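Long-range contacts in KLLA0E01827p (Kluyveromyces lactis, PDB 6AM0), which probably activates mRNA decapping as the Dcp1 subunit of the Edc1-Dcp1-Dcp2-Edc3 complex, in which Dcp2 is the Nudix enzyme: residues I98-G102 against L180-P185; E137-M141 against K153-K157. All blocks are in the same frame, centred on the assembly; numbering follows the deposited sequence.

Interaction 1 (I98-G102 against L180-P185)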
ATOM      1  N   ILE F  98     -51.613   8.936 -31.631  1.00 77.50           N
ATOM      2  CA  ILE F  98     -52.266  10.127 -31.097  1.00 77.62           C
ATOM      3  C   ILE F  98     -51.235  11.205 -30.802  1.00 83.30           C
ATOM      4  O   ILE F  98     -51.543  12.205 -30.144  1.00 86.39           O
ATOM      5  CB  ILE F  98     -53.071   9.792 -29.826  1.00 80.94           C
ATOM      6  CG1 ILE F  98     -52.111   9.345 -28.716  1.00 83.11           C
ATOM      7  CG2 ILE F  98     -54.121   8.727 -30.114  1.00 84.15           C
ATOM      8  CD1 ILE F  98     -52.679   9.500 -27.323  1.00 85.30           C
ATOM      9  N   TYR F  99     -50.015  11.013 -31.282  1.00 79.53           N
ATOM     10  CA  TYR F  99     -48.873  11.817 -30.865  1.00 80.56           C
ATOM     11  C   TYR F  99     -48.644  12.929 -31.882  1.00 78.92           C
ATOM     12  O   TYR F  99     -48.250  12.666 -33.023  1.00 76.99           O
ATOM     13  CB  TYR F  99     -47.640  10.936 -30.689  1.00 77.59           C
ATOM     14  CG  TYR F  99     -47.922   9.756 -29.791  1.00 77.17           C
ATOM     15  CD1 TYR F  99     -48.010   9.917 -28.416  1.00 76.53           C
ATOM     16  CD2 TYR F  99     -48.130   8.489 -30.318  1.00 83.48           C
ATOM     17  CE1 TYR F  99     -48.283   8.846 -27.590  1.00 77.17           C
ATOM     18  CE2 TYR F  99     -48.402   7.412 -29.501  1.00 77.08           C
ATOM     19  CZ  TYR F  99     -48.477   7.595 -28.138  1.00 77.41           C
ATOM     20  OH  TYR F  99     -48.747   6.523 -27.322  1.00 85.21           O
ATOM     21  N   ASN F 100     -48.884  14.172 -31.455  1.00 78.38           N
ATOM     22  CA  ASN F 100     -48.885  15.298 -32.382  1.00 79.46           C
ATOM     23  C   ASN F 100     -47.484  15.612 -32.891  1.00 83.44           C
ATOM     24  O   ASN F 100     -47.318  15.989 -34.057  1.00 85.34           O
ATOM     25  CB  ASN F 100     -49.490  16.532 -31.709  1.00 77.35           C
ATOM     26  CG  ASN F 100     -50.951  16.344 -31.342  1.00 83.71           C
ATOM     27  OD1 ASN F 100     -51.284  16.062 -30.191  1.00101.95           O
ATOM     28  ND2 ASN F 100     -51.831  16.506 -32.320  1.00 75.89           N
ATOM     29  N   TYR F 101     -46.466  15.480 -32.043  1.00 75.23           N
ATOM     30  CA  TYR F 101     -45.137  15.954 -32.402  1.00 69.02           C
ATOM     31  C   TYR F 101     -44.117  14.833 -32.260  1.00 69.57           C
ATOM     32  O   TYR F 101     -44.361  13.817 -31.602  1.00 73.86           O
ATOM     33  CB  TYR F 101     -44.745  17.167 -31.548  1.00 78.70           C
ATOM     34  CG  TYR F 101     -45.919  18.085 -31.278  1.00 87.23           C
ATOM     35  CD1 TYR F 101     -46.457  18.873 -32.290  1.00 82.50           C
ATOM     36  CD2 TYR F 101     -46.503  18.146 -30.020  1.00 88.48           C
ATOM     37  CE1 TYR F 101     -47.541  19.703 -32.052  1.00 76.77           C
ATOM     38  CE2 TYR F 101     -47.584  18.974 -29.772  1.00 96.75           C
ATOM     39  CZ  TYR F 101     -48.099  19.749 -30.792  1.00 88.14           C
ATOM     40  OH  TYR F 101     -49.176  20.572 -30.545  1.00 79.69           O
ATOM     41  N   GLY F 102     -42.972  15.029 -32.896  1.00 70.35           N
ATOM     42  CA  GLY F 102     -41.902  14.051 -32.851  1.00 67.17           C
ATOM     43  C   GLY F 102     -40.549  14.727 -32.797  1.00 71.07           C
ATOM     44  O   GLY F 102     -40.372  15.854 -33.263  1.00 69.57           O
ATOM     45  N   LEU F 180     -44.934  23.087 -26.850  1.00 63.74           N
ATOM     46  CA  LEU F 180     -45.691  21.965 -27.390  1.00 68.23           C
ATOM     47  C   LEU F 180     -46.420  21.188 -26.306  1.00 76.42           C
ATOM     48  O   LEU F 180     -47.355  20.443 -26.617  1.00 85.40           O
ATOM     49  CB  LEU F 180     -44.760  21.033 -28.166  1.00 78.52           C
ATOM     50  CG  LEU F 180     -43.963  21.668 -29.309  1.00 79.27           C
ATOM     51  CD1 LEU F 180     -42.872  20.725 -29.798  1.00 74.44           C
ATOM     52  CD2 LEU F 180     -44.887  22.057 -30.456  1.00 73.04           C
ATOM     53  N   LEU F 181     -46.028  21.358 -25.041  1.00 69.45           N
ATOM     54  CA  LEU F 181     -46.679  20.646 -23.952  1.00 80.02           C
ATOM     55  C   LEU F 181     -47.858  21.406 -23.360  1.00 81.76           C
ATOM     56  O   LEU F 181     -48.805  20.774 -22.876  1.00 80.49           O
ATOM     57  CB  LEU F 181     -45.666  20.332 -22.847  1.00 89.23           C
ATOM     58  CG  LEU F 181     -44.581  19.315 -23.204  1.00 85.62           C
ATOM     59  CD1 LEU F 181     -43.566  19.197 -22.077  1.00 86.26           C
ATOM     60  CD2 LEU F 181     -45.200  17.961 -23.520  1.00 71.49           C
ATOM     61  N   GLU F 182     -47.835  22.742 -23.389  1.00 75.34           N
ATOM     62  CA  GLU F 182     -48.882  23.501 -22.711  1.00 85.08           C
ATOM     63  C   GLU F 182     -50.098  23.755 -23.590  1.00 96.21           C
ATOM     64  O   GLU F 182     -51.180  24.035 -23.058  1.00107.79           O
ATOM     65  CB  GLU F 182     -48.337  24.842 -22.207  1.00 89.83           C
ATOM     66  CG  GLU F 182     -47.756  24.817 -20.798  1.00102.99           C
ATOM     67  CD  GLU F 182     -46.426  24.096 -20.727  1.00116.74           C
ATOM     68  OE1 GLU F 182     -45.628  24.396 -19.813  1.00119.04           O
ATOM     69  OE2 GLU F 182     -46.178  23.230 -21.588  1.00127.57           O
ATOM     70  N   ASN F 183     -49.950  23.663 -24.910  1.00 86.99           N
ATOM     71  CA  ASN F 183     -51.000  24.039 -25.842  1.00 97.82           C
ATOM     72  C   ASN F 183     -51.340  22.873 -26.760  1.00116.04           C
ATOM     73  O   ASN F 183     -50.497  22.020 -27.054  1.00131.18           O
ATOM     74  CB  ASN F 183     -50.588  25.253 -26.700  1.00101.88           C
ATOM     75  CG  ASN F 183     -49.863  26.326 -25.899  1.00102.36           C
ATOM     76  OD1 ASN F 183     -48.992  26.028 -25.082  1.00 99.50           O
ATOM     77  ND2 ASN F 183     -50.218  27.583 -26.139  1.00104.98           N
ATOM     78  N   GLU F 184     -52.594  22.852 -27.213  1.00113.40           N
ATOM     79  CA  GLU F 184     -53.065  21.913 -28.218  1.00119.93           C
ATOM     80  C   GLU F 184     -52.484  22.300 -29.581  1.00134.01           C
ATOM     81  O   GLU F 184     -51.904  23.377 -29.725  1.00144.94           O
ATOM     82  CB  GLU F 184     -54.594  21.908 -28.216  1.00123.08           C
ATOM     83  CG  GLU F 184     -55.176  21.538 -26.864  1.00129.27           C
ATOM     84  CD  GLU F 184     -56.318  22.434 -26.427  1.00130.39           C
ATOM     85  OE1 GLU F 184     -57.331  21.899 -25.928  1.00132.40           O
ATOM     86  OE2 GLU F 184     -56.200  23.669 -26.575  1.00127.03           O
ATOM     87  N   PRO F 185     -52.603  21.439 -30.602  1.00134.62           N
ATOM     88  CA  PRO F 185     -51.986  21.758 -31.902  1.00134.16           C
ATOM     89  C   PRO F 185     -52.531  23.046 -32.506  1.00138.38           C
ATOM     90  O   PRO F 185     -53.735  23.312 -32.471  1.00146.11           O
ATOM     91  CB  PRO F 185     -52.331  20.541 -32.770  1.00130.11           C
ATOM     92  CG  PRO F 185     -53.471  19.870 -32.069  1.00132.98           C
ATOM     93  CD  PRO F 185     -53.209  20.095 -30.615  1.00130.46           C
TER
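A tyrosine at the start of a β-strand packing against the end of the C-terminal helix is a compact example of how an aromatic side chain can pack a sheet against the end of a helix. In this Dcp1 protein, whose family belongs to the PH-like clan, Tyr101 opens strand 101-105, and Leu180 lies in the last turn of helix 167-182. Tyr101 is buried, its CA-to-CB bond points toward 180-185, and it makes the largest single contribution, 106 Å² of the 252 Å² covered between the segments. One face of its ring receives a methyl group: Leu180 CD2 stands 3.8 Å from the centroid of the Tyr101 ring and only 8° off its normal, a well-centred CH-pi contact. The same ring also reaches the start of the leucine side chain, with Tyr101 CE2 3.8 Å from Leu180 CB.

Past Glu182 the chain leaves helical geometry at Asn183, and the following residues turn back along the tyrosine. The phenol end therefore meets main chain as well as side chain, Tyr101 OH lying 3.3 Å from Pro185 CA. Pro185 also touches Asn100, with Pro185 CG 3.8 Å from Asn100 ND2, so that the exposed proline ring closes the outer margin of the contact. The packing is carried by van der Waals and CH-pi contacts, without a hydrogen bond between the segments.

Strand 101-105 runs between strands 55-61 and 114-118 of the four-stranded antiparallel sheet; Leu180 rests on Ile58 and Ile118 from these neighbours, while Tyr101 touches Leu60 and Ile118.

Interaction 2 (E137-M141 against K153-K157)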
ATOM      1  N   GLU F 137     -49.852   3.933 -21.768  1.00121.11           N
ATOM      2  CA  GLU F 137     -49.297   4.061 -20.423  1.00126.40           C
ATOM      3  C   GLU F 137     -48.604   5.422 -20.319  1.00116.05           C
ATOM      4  O   GLU F 137     -47.396   5.522 -20.101  1.00122.35           O
ATOM      5  CB  GLU F 137     -48.331   2.918 -20.127  1.00139.51           C
ATOM      6  CG  GLU F 137     -48.383   2.371 -18.711  1.00144.12           C
ATOM      7  CD  GLU F 137     -47.359   1.272 -18.486  1.00139.57           C
ATOM      8  OE1 GLU F 137     -46.265   1.354 -19.085  1.00135.24           O
ATOM      9  OE2 GLU F 137     -47.653   0.323 -17.725  1.00136.66           O
ATOM     10  N   LEU F 138     -49.391   6.486 -20.478  1.00 97.54           N
ATOM     11  CA  LEU F 138     -48.870   7.815 -20.772  1.00 89.58           C
ATOM     12  C   LEU F 138     -48.982   8.728 -19.558  1.00 90.64           C
ATOM     13  O   LEU F 138     -50.025   8.771 -18.895  1.00102.72           O
ATOM     14  CB  LEU F 138     -49.613   8.430 -21.956  1.00 89.99           C
ATOM     15  CG  LEU F 138     -49.661   7.557 -23.210  1.00 93.96           C
ATOM     16  CD1 LEU F 138     -50.192   8.350 -24.390  1.00103.06           C
ATOM     17  CD2 LEU F 138     -48.290   6.969 -23.521  1.00 92.09           C
ATOM     18  N   GLU F 139     -47.912   9.474 -19.292  1.00 77.64           N
ATOM     19  CA  GLU F 139     -47.803  10.422 -18.197  1.00 83.51           C
ATOM     20  C   GLU F 139     -47.300  11.743 -18.760  1.00 79.60           C
ATOM     21  O   GLU F 139     -46.468  11.741 -19.675  1.00 81.57           O
ATOM     22  CB  GLU F 139     -46.840   9.890 -17.118  1.00 98.82           C
ATOM     23  CG  GLU F 139     -46.991  10.496 -15.724  1.00113.10           C
ATOM     24  CD  GLU F 139     -45.905  11.509 -15.396  1.00138.13           C
ATOM     25  OE1 GLU F 139     -46.236  12.588 -14.857  1.00143.37           O
ATOM     26  OE2 GLU F 139     -44.720  11.228 -15.677  1.00146.62           O
ATOM     27  N   PRO F 140     -47.797  12.879 -18.267  1.00 83.79           N
ATOM     28  CA  PRO F 140     -47.362  14.173 -18.812  1.00 79.39           C
ATOM     29  C   PRO F 140     -45.845  14.306 -18.826  1.00 79.48           C
ATOM     30  O   PRO F 140     -45.162  13.978 -17.854  1.00 93.53           O
ATOM     31  CB  PRO F 140     -48.008  15.190 -17.865  1.00 75.81           C
ATOM     32  CG  PRO F 140     -49.211  14.497 -17.342  1.00 85.03           C
ATOM     33  CD  PRO F 140     -48.865  13.034 -17.264  1.00 86.29           C
ATOM     34  N   MET F 141     -45.321  14.783 -19.952  1.00 69.84           N
ATOM     35  CA  MET F 141     -43.890  14.976 -20.128  1.00 69.47           C
ATOM     36  C   MET F 141     -43.397  16.184 -19.342  1.00 77.23           C
ATOM     37  O   MET F 141     -44.164  17.079 -18.973  1.00 83.82           O
ATOM     38  CB  MET F 141     -43.544  15.166 -21.604  1.00 68.74           C
ATOM     39  CG  MET F 141     -43.506  13.891 -22.412  1.00 83.33           C
ATOM     40  SD  MET F 141     -43.224  14.221 -24.161  1.00 87.40           S
ATOM     41  CE  MET F 141     -41.657  15.085 -24.095  1.00 93.24           C
ATOM     42  N   LYS F 153     -38.298  14.251 -19.384  1.00 68.75           N
ATOM     43  CA  LYS F 153     -38.969  13.081 -18.819  1.00 67.23           C
ATOM     44  C   LYS F 153     -40.133  12.743 -19.743  1.00 79.87           C
ATOM     45  O   LYS F 153     -41.066  13.544 -19.891  1.00 95.25           O
ATOM     46  CB  LYS F 153     -39.440  13.356 -17.391  1.00 68.80           C
ATOM     47  CG  LYS F 153     -40.226  12.230 -16.722  1.00 87.63           C
ATOM     48  CD  LYS F 153     -40.615  12.631 -15.295  1.00101.76           C
ATOM     49  CE  LYS F 153     -41.772  11.800 -14.738  1.00106.87           C
ATOM     50  NZ  LYS F 153     -41.364  10.446 -14.273  1.00107.49           N
ATOM     51  N   THR F 154     -40.073  11.562 -20.361  1.00 69.71           N
ATOM     52  CA  THR F 154     -40.939  11.220 -21.480  1.00 77.15           C
ATOM     53  C   THR F 154     -42.316  10.766 -21.003  1.00 88.10           C
ATOM     54  O   THR F 154     -42.631  10.761 -19.809  1.00 89.76           O
ATOM     55  CB  THR F 154     -40.299  10.128 -22.335  1.00 81.66           C
ATOM     56  OG1 THR F 154     -40.501   8.852 -21.714  1.00 74.22           O
ATOM     57  CG2 THR F 154     -38.809  10.375 -22.486  1.00 87.94           C
ATOM     58  N   LEU F 155     -43.148  10.365 -21.968  1.00 96.54           N
ATOM     59  CA  LEU F 155     -44.502   9.915 -21.668  1.00 90.69           C
ATOM     60  C   LEU F 155     -44.523   8.574 -20.953  1.00 85.63           C
ATOM     61  O   LEU F 155     -45.518   8.255 -20.296  1.00 85.84           O
ATOM     62  CB  LEU F 155     -45.324   9.823 -22.951  1.00 78.82           C
ATOM     63  CG  LEU F 155     -45.607  11.134 -23.681  1.00 69.22           C
ATOM     64  CD1 LEU F 155     -46.270  10.830 -25.001  1.00 75.59           C
ATOM     65  CD2 LEU F 155     -46.489  12.042 -22.845  1.00 64.41           C
ATOM     66  N   LYS F 156     -43.461   7.777 -21.076  1.00 84.71           N
ATOM     67  CA  LYS F 156     -43.344   6.520 -20.349  1.00 89.55           C
ATOM     68  C   LYS F 156     -42.314   6.602 -19.229  1.00 93.90           C
ATOM     69  O   LYS F 156     -41.794   5.569 -18.792  1.00 96.22           O
ATOM     70  CB  LYS F 156     -43.007   5.377 -21.305  1.00 83.36           C
ATOM     71  CG  LYS F 156     -43.979   5.261 -22.462  1.00 86.19           C
ATOM     72  CD  LYS F 156     -43.829   3.946 -23.200  1.00 95.08           C
ATOM     73  CE  LYS F 156     -44.498   2.810 -22.446  1.00107.99           C
ATOM     74  NZ  LYS F 156     -45.319   1.953 -23.349  1.00119.85           N
ATOM     75  N   LYS F 157     -41.995   7.816 -18.775  1.00 89.42           N
ATOM     76  CA  LYS F 157     -41.188   8.070 -17.584  1.00 80.36           C
ATOM     77  C   LYS F 157     -39.713   7.723 -17.767  1.00 85.08           C
ATOM     78  O   LYS F 157     -38.972   7.634 -16.782  1.00 97.54           O
ATOM     79  CB  LYS F 157     -41.756   7.332 -16.367  1.00 84.60           C
ATOM     80  CG  LYS F 157     -43.216   7.645 -16.078  1.00 86.26           C
ATOM     81  CD  LYS F 157     -43.827   6.590 -15.169  1.00 89.75           C
ATOM     82  CE  LYS F 157     -45.347   6.606 -15.236  1.00 95.30           C
ATOM     83  NZ  LYS F 157     -45.921   5.414 -14.551  1.00100.03           N
TER
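Leu155, Glu139 and Met141 bury the most surface here, and together they illustrate how two irregular segments can be joined by few hydrogen bonds and much close packing. Leu155 sits in a type I turn from Thr154 to Lys157, closed by Lys157 N to Thr154 O (3.2 Å) and supplemented by an ST turn in which Thr154 OG1 accepts from Lys156 N (3.2 Å). The turn presents Leu155 O to the facing chain, where Glu139 N donates the single hydrogen bond between the segments (2.9 Å). CA-H...O contacts reinforce it: Leu155 CA lies 3.3 Å from Glu139 O, and Met141 CA 3.2 Å from Lys153 O. The leucine side chain packs on Met141, with Leu155 CD2 3.5 Å from Met141 CG, and more loosely on Leu138. Glu139 adds a charged element, its OE2 forming a long salt bridge of 3.7 Å with Lys153 NZ; Lys153 also packs on an aromatic side chain of the bound peptide. These segments flank the hairpin of strands 142-146 and 149-153, at the edge of the five-stranded antiparallel sheet, and Leu155 continues the packing onto Leu124 of helix 121-124.

In the fold
Two contacts of different character share a common hydrophobic boundary. Their centres lie about 13 Å apart, and in sequence both segments of interaction 2 fall between those of interaction 1. The loop leading into strand 101-105 supplies one junction: Tyr99 OH is 3.7 Å from Leu138 CD1, Tyr99 CE1 is 3.8 Å from Leu155 CD1, and Ile98 CD1 is 4.0 Å from Leu138 CD1. The C-terminal helix supplies another, with Leu181 CD2 3.8 Å from Met141 CB. Loop and helix end thus both pack on the segments flanking the hairpin of the five-stranded sheet. Lys153, which takes no part in these junctions, packs on an aromatic side chain of the bound peptide.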